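Local atomic coordinates of IclR family transcriptional regulator (Brucella abortus, PDB entry 5WHM), a protein that probably represses transcription by binding DNA through a helix-turn-helix domain, with a C-terminal IclR-type domain likely to sense a small effector. Residues Y203-L207 and S218-P222; L8-E12 and A27-E31. Numbering follows the deposited sequence.

Contact 1: residues Y203-L207 and S218-P222. With ACY (acetic acid), chain J.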
loop_
_atom_site.group_PDB
_atom_site.type_symbol
_atom_site.label_atom_id
_atom_site.label_comp_id
_atom_site.label_asym_id
_atom_site.label_seq_id
_atom_site.Cartn_x
_atom_site.Cartn_y
_atom_site.Cartn_z
ATOM N N TYR C 203 2.932 -0.995 -34.985
ATOM C CA TYR C 203 1.514 -1.091 -34.651
ATOM C C TYR C 203 1.093 -0.301 -33.409
ATOM O O TYR C 203 -0.114 -0.134 -33.190
ATOM C CB TYR C 203 1.126 -2.566 -34.432
ATOM C CG TYR C 203 1.223 -3.454 -35.679
ATOM C CD1 TYR C 203 0.994 -2.934 -36.938
ATOM C CD2 TYR C 203 1.509 -4.817 -35.575
ATOM C CE1 TYR C 203 1.048 -3.744 -38.097
ATOM C CE2 TYR C 203 1.576 -5.640 -36.726
ATOM C CZ TYR C 203 1.338 -5.093 -37.974
ATOM O OH TYR C 203 1.402 -5.889 -39.119
ATOM N N GLY C 204 2.024 0.144 -32.563
ATOM C CA GLY C 204 1.625 0.958 -31.422
ATOM C C GLY C 204 1.258 0.214 -30.151
ATOM O O GLY C 204 0.812 0.855 -29.178
ATOM N N TYR C 205 1.440 -1.101 -30.105
ATOM C CA TYR C 205 1.272 -1.845 -28.867
ATOM C C TYR C 205 2.438 -2.803 -28.709
ATOM O O TYR C 205 3.242 -3.005 -29.639
ATOM C CB TYR C 205 -0.061 -2.617 -28.867
ATOM C CG TYR C 205 -0.192 -3.537 -30.080
ATOM C CD1 TYR C 205 0.543 -4.714 -30.178
ATOM C CD2 TYR C 205 -1.051 -3.222 -31.114
ATOM C CE1 TYR C 205 0.436 -5.563 -31.355
ATOM C CE2 TYR C 205 -1.174 -4.048 -32.248
ATOM C CZ TYR C 205 -0.443 -5.212 -32.340
ATOM O OH TYR C 205 -0.579 -6.017 -33.456
ATOM N N CYS C 206 2.493 -3.440 -27.535
ATOM C CA CYS C 206 3.393 -4.552 -27.256
ATOM C C CYS C 206 2.574 -5.757 -26.824
ATOM O O CYS C 206 1.627 -5.616 -26.054
ATOM C CB CYS C 206 4.407 -4.210 -26.129
ATOM S SG CYS C 206 5.702 -3.070 -26.684
ATOM N N LEU C 207 2.974 -6.942 -27.273
ATOM C CA LEU C 207 2.361 -8.197 -26.862
ATOM C C LEU C 207 3.256 -8.962 -25.899
ATOM O O LEU C 207 4.488 -8.824 -25.893
ATOM C CB LEU C 207 2.094 -9.111 -28.068
ATOM C CG LEU C 207 1.289 -8.528 -29.222
ATOM C CD1 LEU C 207 1.294 -9.418 -30.501
ATOM C CD2 LEU C 207 -0.124 -8.326 -28.713
ATOM N N SER C 218 -1.425 -11.217 -23.551
ATOM C CA SER C 218 -1.776 -9.865 -23.169
ATOM C C SER C 218 -1.159 -8.877 -24.146
ATOM O O SER C 218 -0.182 -9.190 -24.849
ATOM C CB SER C 218 -1.298 -9.610 -21.720
ATOM O OG SER C 218 -1.143 -8.237 -21.460
ATOM N N VAL C 219 -1.781 -7.706 -24.236
ATOM C CA VAL C 219 -1.316 -6.633 -25.116
ATOM C C VAL C 219 -1.291 -5.378 -24.263
ATOM O O VAL C 219 -2.133 -5.218 -23.381
ATOM C CB VAL C 219 -2.239 -6.445 -26.344
ATOM C CG1 VAL C 219 -3.680 -6.157 -25.915
ATOM C CG2 VAL C 219 -1.730 -5.344 -27.297
ATOM N N ALA C 220 -0.331 -4.489 -24.512
ATOM C CA ALA C 220 -0.205 -3.296 -23.672
ATOM C C ALA C 220 0.129 -2.086 -24.527
ATOM O O ALA C 220 0.753 -2.207 -25.598
ATOM C CB ALA C 220 0.875 -3.463 -22.576
ATOM N N VAL C 221 -0.307 -0.924 -24.052
ATOM C CA VAL C 221 -0.121 0.346 -24.760
ATOM C C VAL C 221 0.332 1.387 -23.747
ATOM O O VAL C 221 -0.347 1.577 -22.721
ATOM C CB VAL C 221 -1.413 0.808 -25.449
ATOM C CG1 VAL C 221 -1.271 2.236 -25.968
ATOM C CG2 VAL C 221 -1.793 -0.147 -26.599
ATOM N N PRO C 222 1.442 2.084 -23.970
ATOM C CA PRO C 222 1.913 3.058 -22.980
ATOM C C PRO C 222 1.314 4.440 -23.224
ATOM O O PRO C 222 0.801 4.752 -24.298
ATOM C CB PRO C 222 3.429 3.065 -23.212
ATOM C CG PRO C 222 3.536 2.870 -24.751
ATOM C CD PRO C 222 2.343 2.000 -25.139
HETATM C C ACY J . 1.270 -8.887 -19.225
HETATM O O ACY J . 1.217 -7.638 -19.363
HETATM O OXT ACY J . 1.986 -9.651 -19.931
HETATM C CH3 ACY J . 0.432 -9.512 -18.144
#
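Val219 is the apolar middle of this pairing: its CG2 lies 3.6 Å from Tyr205 CB and 3.7 Å from Leu207 CD2, while Val221 CG2 reaches Tyr205 CB at 3.8 Å. Helix 244-265 covers this face through Glu248 and Ile256. On the other face Cys206 and Ala220 sit together beneath helix 157-165. The backbones between form an antiparallel beta hairpin, strand 206-209 being one of two outermost strands, within this chain, of the six-stranded sheet of the IclR C-terminal, GAF-like domain. Cys206 and Ala220 form a hydrogen-bonded pair, Cys206 N to Ala220 O at 2.9 Å and Ala220 N to Cys206 O at 2.7 Å; Leu207 and Val219 follow as a non-hydrogen-bonded pair, CA atoms 4.4 Å apart. Gly204, the first residue past helix 186-203 to leave helical angles, has positive phi and leads through Tyr205 into the strand. At the polar edge Ser218 OG hydrogen-bonds Ser157 and lies 3.2 Å from O of an acetic acid, probably from the crystallisation liquor, which Val158 and Asn234 also hold.

Contact 2: residues L8-E12 and A27-E31. With ACY (acetic acid), chain K.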
loop_
_atom_site.group_PDB
_atom_site.type_symbol
_atom_site.label_atom_id
_atom_site.label_comp_id
_atom_site.label_asym_id
_atom_site.label_seq_id
_atom_site.Cartn_x
_atom_site.Cartn_y
_atom_site.Cartn_z
ATOM N N LEU C 8 18.643 2.305 -9.540
ATOM C CA LEU C 8 18.402 0.869 -9.473
ATOM C C LEU C 8 19.237 0.186 -8.404
ATOM O O LEU C 8 18.831 -0.861 -7.888
ATOM C CB LEU C 8 18.723 0.214 -10.824
ATOM C CG LEU C 8 18.002 0.771 -12.048
ATOM C CD1 LEU C 8 18.465 0.063 -13.309
ATOM C CD2 LEU C 8 16.507 0.648 -11.895
ATOM N N THR C 9 20.408 0.739 -8.083
ATOM C CA THR C 9 21.333 0.154 -7.110
ATOM C C THR C 9 21.781 1.227 -6.124
ATOM O O THR C 9 22.945 1.660 -6.140
ATOM C CB THR C 9 22.543 -0.452 -7.817
ATOM O OG1 THR C 9 23.195 0.577 -8.565
ATOM C CG2 THR C 9 22.111 -1.564 -8.762
ATOM N N PRO C 10 20.884 1.673 -5.240
ATOM C CA PRO C 10 21.214 2.807 -4.364
ATOM C C PRO C 10 22.288 2.509 -3.328
ATOM O O PRO C 10 22.795 3.456 -2.706
ATOM C CB PRO C 10 19.876 3.135 -3.690
ATOM C CG PRO C 10 19.094 1.885 -3.764
ATOM C CD PRO C 10 19.519 1.174 -5.003
ATOM N N LEU C 11 22.655 1.251 -3.108
ATOM C CA LEU C 11 23.683 0.971 -2.118
ATOM C C LEU C 11 25.069 0.891 -2.758
ATOM O O LEU C 11 26.052 0.609 -2.063
ATOM C CB LEU C 11 23.347 -0.312 -1.339
ATOM C CG LEU C 11 22.053 -0.274 -0.470
ATOM C CD1 LEU C 11 22.123 -1.268 0.674
ATOM C CD2 LEU C 11 21.721 1.115 0.058
ATOM N N GLU C 12 25.161 1.180 -4.056
ATOM C CA GLU C 12 26.420 1.229 -4.802
ATOM C C GLU C 12 27.466 2.125 -4.147
ATOM O O GLU C 12 27.146 2.940 -3.273
ATOM C CB GLU C 12 26.160 1.733 -6.216
ATOM C CG GLU C 12 25.756 3.212 -6.251
ATOM C CD GLU C 12 25.474 3.719 -7.659
ATOM O OE1 GLU C 12 24.777 3.005 -8.413
ATOM O OE2 GLU C 12 25.949 4.823 -8.013
ATOM N N ALA C 27 18.551 5.534 2.612
ATOM C CA ALA C 27 18.605 4.555 1.524
ATOM C C ALA C 27 18.746 3.139 2.065
ATOM O O ALA C 27 18.103 2.209 1.570
ATOM C CB ALA C 27 19.762 4.875 0.569
ATOM N N ARG C 28 19.581 2.952 3.094
ATOM C CA ARG C 28 19.834 1.599 3.579
ATOM C C ARG C 28 18.598 1.021 4.262
ATOM O O ARG C 28 18.303 -0.171 4.123
ATOM C CB ARG C 28 21.018 1.594 4.547
ATOM C CG ARG C 28 22.401 1.808 3.917
ATOM C CD ARG C 28 23.446 1.843 5.050
ATOM N NE ARG C 28 24.766 1.921 4.445
ATOM C CZ ARG C 28 25.897 2.043 5.120
ATOM N NH1 ARG C 28 25.873 2.117 6.449
ATOM N NH2 ARG C 28 27.031 2.095 4.458
ATOM N N GLY C 29 17.886 1.841 5.040
ATOM C CA GLY C 29 16.654 1.368 5.660
ATOM C C GLY C 29 15.575 1.022 4.648
ATOM O O GLY C 29 14.855 0.033 4.813
ATOM N N LEU C 30 15.434 1.833 3.592
ATOM C CA LEU C 30 14.422 1.501 2.583
ATOM C C LEU C 30 14.818 0.255 1.802
ATOM O O LEU C 30 13.948 -0.543 1.423
ATOM C CB LEU C 30 14.210 2.672 1.631
ATOM C CG LEU C 30 13.478 3.831 2.322
ATOM C CD1 LEU C 30 13.660 5.096 1.523
ATOM C CD2 LEU C 30 12.009 3.521 2.418
ATOM N N GLU C 31 16.120 0.059 1.578
ATOM C CA GLU C 31 16.593 -1.177 0.958
ATOM C C GLU C 31 16.269 -2.393 1.833
ATOM O O GLU C 31 15.922 -3.461 1.315
ATOM C CB GLU C 31 18.092 -1.052 0.717
ATOM C CG GLU C 31 18.631 -1.733 -0.497
ATOM C CD GLU C 31 17.857 -1.447 -1.801
ATOM O OE1 GLU C 31 17.572 -0.282 -2.145
ATOM O OE2 GLU C 31 17.550 -2.419 -2.496
HETATM C C ACY K . 23.091 2.714 9.344
HETATM O O ACY K . 23.636 2.895 8.242
HETATM O OXT ACY K . 23.437 2.048 10.367
HETATM C CH3 ACY K . 21.833 3.445 9.418
#
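A turn laid against a helix is the kind of contact made here: the N-terminal loop before helix 15-18 folds back onto helix 24-33, the first helix within the IclR helix-turn-helix region. Thr9 to Glu12 form a type I beta turn, closed by Glu12 N to Thr9 O at 3.1 Å; a side-chain bond from Thr9 OG1 to Glu12 OE1 at 2.9 Å supplements it, though its Glu12 end is poorly ordered. These two bonds stay within the turn, whose middle residues, Pro10 and Leu11, face the helix. Leu11 spans a helical turn: its CD2 lies 4.0 Å from Arg28 CG and 4.3 Å from Ala27 CB, and its CD1 lies 3.7 Å from Glu31 CG. Ala27 and Glu31 belong to one ridge, joined by the helical bond from Glu31 N to Ala27 O at 2.9 Å. Glu31 offers its aliphatic part to Leu11, while its OE1, 3.1 Å from Pro10 CG, forms a salt bridge with Arg126. Arg28 NH1 binds O of an acetic acid molecule at 3.0 Å, the molecule probably coming from the crystallisation liquor. Around this small interface, Leu8 and Thr9 touch helix 168-181, Arg28 packs on helix 56-69, and Leu69 of the second subunit rests on Pro10, Ala27 and Leu30.

In the fold
From the N terminus, contact 2 comes first: residues 8-12 meet 27-31 after a loop that includes helix 15-18, so the leading segment folds back on the helix-turn-helix region. The chain then runs through that region, helix 101-115, the first strands of the large sheet and helices 157-165, 168-181 and 186-203 before contact 1 closes a somewhat shorter loop, ten residues against fourteen, joining 203-207 to 218-222. The two loops lie in series, neither nested nor crossed. Contact 2 ties the N-terminal loop to helix 24-33, and contact 1 ties an edge strand to its sheet. Their centres are 32 Å apart, on opposite sides of the chain's centre, with nearest atoms about 17 Å apart.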